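DspB (PDB 1YHT) probably hydrolyses the N-acetylglucosamine polysaccharide of biofilms as a family 20 beta-hexosaminidase, which would release cells from the biofilm. Local coordinates at residues Y60-Q69 with I124-R132. Numbering follows the deposited sequence.
Sequences YAIESHLLNQ and IFKLVQKDR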
loop_
_atom_site.group_PDB
_atom_site.type_symbol
_atom_site.label_atom_id
_atom_site.label_comp_id
_atom_site.label_asym_id
_atom_site.label_seq_id
_atom_site.Cartn_x
_atom_site.Cartn_y
_atom_site.Cartn_z
ATOM N N TYR A 60 10.408 -8.052 -2.001
ATOM C CA TYR A 60 10.537 -6.760 -2.670
ATOM C C TYR A 60 10.424 -7.163 -4.148
ATOM O O TYR A 60 11.362 -7.732 -4.713
ATOM C CB TYR A 60 11.940 -6.137 -2.389
ATOM C CG TYR A 60 12.131 -4.789 -3.000
ATOM C CD1 TYR A 60 11.707 -3.647 -2.325
ATOM C CD2 TYR A 60 12.673 -4.644 -4.282
ATOM C CE1 TYR A 60 11.852 -2.372 -2.890
ATOM C CE2 TYR A 60 12.800 -3.385 -4.878
ATOM C CZ TYR A 60 12.392 -2.243 -4.141
ATOM O OH TYR A 60 12.468 -1.001 -4.664
ATOM N N ALA A 61 9.293 -6.849 -4.768
ATOM C CA ALA A 61 8.882 -7.513 -5.991
ATOM C C ALA A 61 9.177 -6.772 -7.305
ATOM O O ALA A 61 8.528 -7.047 -8.319
ATOM C CB ALA A 61 7.406 -7.829 -5.912
ATOM N N ILE A 62 10.151 -5.862 -7.300
ATOM C CA ILE A 62 10.626 -5.204 -8.520
ATOM C C ILE A 62 12.123 -5.188 -8.562
ATOM O O ILE A 62 12.787 -5.294 -7.546
ATOM C CB ILE A 62 10.083 -3.730 -8.683
ATOM C CG1 ILE A 62 10.659 -2.787 -7.623
ATOM C CG2 ILE A 62 8.595 -3.751 -8.578
ATOM C CD1 ILE A 62 10.019 -1.374 -7.649
ATOM N N GLU A 63 12.643 -4.999 -9.769
ATOM C CA GLU A 63 14.045 -4.888 -9.997
ATOM C C GLU A 63 14.636 -3.653 -9.296
ATOM O O GLU A 63 13.963 -2.601 -9.138
ATOM C CB GLU A 63 14.322 -4.842 -11.503
ATOM C CG GLU A 63 15.784 -4.902 -11.869
ATOM C CD GLU A 63 16.080 -5.296 -13.318
ATOM O OE1 GLU A 63 15.172 -5.402 -14.189
ATOM O OE2 GLU A 63 17.259 -5.562 -13.550
ATOM N N SER A 64 15.913 -3.769 -8.926
ATOM C CA SER A 64 16.611 -2.700 -8.188
ATOM C C SER A 64 18.125 -2.739 -8.413
ATOM O O SER A 64 18.758 -3.765 -8.155
ATOM C CB SER A 64 16.379 -2.819 -6.682
ATOM O OG SER A 64 17.093 -1.795 -5.980
ATOM N N HIS A 65 18.679 -1.620 -8.888
ATOM C CA HIS A 65 20.137 -1.395 -8.837
ATOM C C HIS A 65 20.639 -1.248 -7.385
ATOM O O HIS A 65 21.595 -1.871 -6.981
ATOM C CB HIS A 65 20.514 -0.112 -9.604
ATOM C CG HIS A 65 20.673 -0.285 -11.085
ATOM N ND1 HIS A 65 19.631 -0.625 -11.918
ATOM C CD2 HIS A 65 21.751 -0.078 -11.884
ATOM C CE1 HIS A 65 20.078 -0.674 -13.167
ATOM N NE2 HIS A 65 21.375 -0.368 -13.170
ATOM N N LEU A 66 19.951 -0.417 -6.597
ATOM C CA LEU A 66 20.405 -0.120 -5.220
ATOM C C LEU A 66 20.442 -1.349 -4.320
ATOM O O LEU A 66 21.361 -1.511 -3.485
ATOM C CB LEU A 66 19.506 0.975 -4.598
ATOM C CG LEU A 66 19.919 2.448 -4.713
ATOM C CD1 LEU A 66 20.202 2.843 -6.065
ATOM C CD2 LEU A 66 18.816 3.338 -4.189
ATOM N N LEU A 67 19.436 -2.210 -4.448
ATOM C CA LEU A 67 19.388 -3.456 -3.673
ATOM C C LEU A 67 20.010 -4.646 -4.407
ATOM O O LEU A 67 20.025 -5.743 -3.893
ATOM C CB LEU A 67 17.971 -3.768 -3.243
ATOM C CG LEU A 67 17.248 -2.606 -2.556
ATOM C CD1 LEU A 67 15.816 -2.942 -2.386
ATOM C CD2 LEU A 67 17.855 -2.236 -1.218
ATOM N N ASN A 68 20.540 -4.384 -5.594
ATOM C CA ASN A 68 21.209 -5.347 -6.445
ATOM C C ASN A 68 20.379 -6.637 -6.696
ATOM O O ASN A 68 20.802 -7.732 -6.371
ATOM C CB ASN A 68 22.640 -5.675 -5.943
ATOM C CG ASN A 68 23.452 -6.400 -6.984
ATOM O OD1 ASN A 68 23.104 -6.386 -8.162
ATOM N ND2 ASN A 68 24.548 -7.042 -6.569
ATOM N N GLN A 69 19.168 -6.442 -7.211
ATOM C CA GLN A 69 18.246 -7.484 -7.596
ATOM C C GLN A 69 18.019 -7.246 -9.052
ATOM O O GLN A 69 17.210 -6.380 -9.444
ATOM C CB GLN A 69 16.923 -7.372 -6.810
ATOM C CG GLN A 69 15.882 -8.375 -7.297
ATOM C CD GLN A 69 14.793 -8.620 -6.292
ATOM O OE1 GLN A 69 14.884 -9.570 -5.506
ATOM N NE2 GLN A 69 13.733 -7.768 -6.322
ATOM N N ILE A 124 13.531 -5.780 1.980
ATOM C CA ILE A 124 14.576 -4.774 1.762
ATOM C C ILE A 124 15.784 -5.051 2.660
ATOM O O ILE A 124 16.903 -5.048 2.189
ATOM C CB ILE A 124 14.037 -3.372 2.039
ATOM C CG1 ILE A 124 13.062 -2.931 0.915
ATOM C CG2 ILE A 124 15.159 -2.383 2.171
ATOM C CD1 ILE A 124 12.207 -1.716 1.258
ATOM N N PHE A 125 15.555 -5.258 3.952
ATOM C CA PHE A 125 16.662 -5.602 4.879
ATOM C C PHE A 125 17.467 -6.808 4.369
ATOM O O PHE A 125 18.703 -6.820 4.359
ATOM C CB PHE A 125 16.106 -5.952 6.260
ATOM C CG PHE A 125 15.449 -4.789 7.007
ATOM C CD1 PHE A 125 15.723 -3.484 6.700
ATOM C CD2 PHE A 125 14.618 -5.053 8.069
ATOM C CE1 PHE A 125 15.152 -2.433 7.437
ATOM C CE2 PHE A 125 14.018 -4.009 8.814
ATOM C CZ PHE A 125 14.296 -2.712 8.495
ATOM N N LYS A 126 16.757 -7.841 3.941
ATOM C CA LYS A 126 17.430 -9.048 3.519
ATOM C C LYS A 126 18.282 -8.805 2.257
ATOM O O LYS A 126 19.377 -9.327 2.154
ATOM C CB LYS A 126 16.424 -10.164 3.301
ATOM C CG LYS A 126 15.706 -10.613 4.615
ATOM C CD LYS A 126 16.717 -10.807 5.790
ATOM C CE LYS A 126 16.162 -11.577 7.002
ATOM N NZ LYS A 126 17.287 -11.767 8.022
ATOM N N LEU A 127 17.797 -8.007 1.304
ATOM C CA LEU A 127 18.624 -7.642 0.123
ATOM C C LEU A 127 19.846 -6.775 0.457
ATOM O O LEU A 127 20.929 -6.953 -0.137
ATOM C CB LEU A 127 17.751 -6.941 -0.930
ATOM C CG LEU A 127 16.702 -7.821 -1.610
ATOM C CD1 LEU A 127 15.682 -6.968 -2.341
ATOM C CD2 LEU A 127 17.390 -8.820 -2.525
ATOM N N VAL A 128 19.641 -5.801 1.348
ATOM C CA VAL A 128 20.725 -4.960 1.865
ATOM C C VAL A 128 21.804 -5.809 2.577
ATOM O O VAL A 128 23.007 -5.680 2.330
ATOM C CB VAL A 128 20.217 -3.911 2.847
ATOM C CG1 VAL A 128 21.421 -3.242 3.596
ATOM C CG2 VAL A 128 19.406 -2.823 2.076
ATOM N N GLN A 129 21.357 -6.683 3.466
ATOM C CA GLN A 129 22.280 -7.595 4.116
ATOM C C GLN A 129 23.145 -8.382 3.134
ATOM O O GLN A 129 24.352 -8.509 3.318
ATOM C CB GLN A 129 21.489 -8.577 4.994
ATOM C CG GLN A 129 22.410 -9.635 5.664
ATOM C CD GLN A 129 21.673 -10.481 6.698
ATOM O OE1 GLN A 129 21.026 -9.941 7.602
ATOM N NE2 GLN A 129 21.696 -11.812 6.505
ATOM N N LYS A 130 22.530 -8.948 2.115
ATOM C CA LYS A 130 23.265 -9.772 1.126
ATOM C C LYS A 130 24.277 -8.893 0.354
ATOM O O LYS A 130 25.446 -9.231 0.200
ATOM C CB LYS A 130 22.259 -10.418 0.167
ATOM C CG LYS A 130 22.852 -11.199 -1.032
ATOM C CD LYS A 130 23.583 -12.444 -0.571
ATOM C CE LYS A 130 24.105 -13.315 -1.742
ATOM N NZ LYS A 130 25.058 -12.568 -2.642
ATOM N N ASP A 131 23.811 -7.744 -0.127
ATOM C CA ASP A 131 24.648 -6.931 -0.964
ATOM C C ASP A 131 25.674 -6.072 -0.222
ATOM O O ASP A 131 26.814 -5.940 -0.661
ATOM C CB ASP A 131 23.802 -6.052 -1.847
ATOM C CG ASP A 131 24.613 -5.452 -2.969
ATOM O OD1 ASP A 131 25.244 -6.231 -3.708
ATOM O OD2 ASP A 131 24.585 -4.232 -3.097
ATOM N N ARG A 132 25.259 -5.441 0.857
ATOM C CA ARG A 132 26.117 -4.521 1.589
ATOM C C ARG A 132 26.661 -5.129 2.881
ATOM O O ARG A 132 27.610 -4.592 3.432
ATOM C CB ARG A 132 25.364 -3.226 1.911
ATOM C CG ARG A 132 24.749 -2.629 0.641
ATOM C CD ARG A 132 24.143 -1.301 0.880
ATOM N NE ARG A 132 23.600 -0.774 -0.378
ATOM C CZ ARG A 132 23.311 0.504 -0.570
ATOM N NH1 ARG A 132 23.563 1.378 0.396
ATOM N NH2 ARG A 132 22.788 0.899 -1.730
HETATM O O HOH W 1 20.846 -8.009 -2.695
#
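N68 and D131 close the outer end of this contact. N68 ND2 donates to D131 OD1 (3.1 Å). The donor meets the oxygen from above the carboxylate plane, and the amide and carboxylate planes lie 66° apart. Beside this pair, the R132 side chain reaches over with the edge of its guanidinium, and NH2 gives a weak hydrogen bond to L66 O at 3.3 Å. R132 NH1 has a weak hydrogen bond to Y136 OH. A water donates to both L67 O and L127 O; L127 O also accepts the helix bond from D131 N. Further in, the contact is apolar. The L67 and L127 side chains cross at about a right angle, L67 CB to L127 CB 3.9 Å. L67 CD2 meets V128 CG2, and L67 CD1 sits over one face of the Y60 ring. I124 CG1 approaches Y60 CD1 at 3.6 Å. With CG anti to the backbone N (chi1 174°), the extended Q69 chain turns back across its own loop, where NE2 donates to Y60 O and I62 O (both 2.9 Å) within its own amide plane. Its OE1 is taken by N84 ND2. S64 OG accepts from L67 N at 2.8 Å, an ST motif, and is also hydrogen-bonded to E166 OE1; E166 OE2 meets L66 N. A type I turn (H65 to N68) with a G1 bulge joins the loop after strand 49-53 to the helix after strand 110-117 in the TIM barrel of family 20 glycosidases.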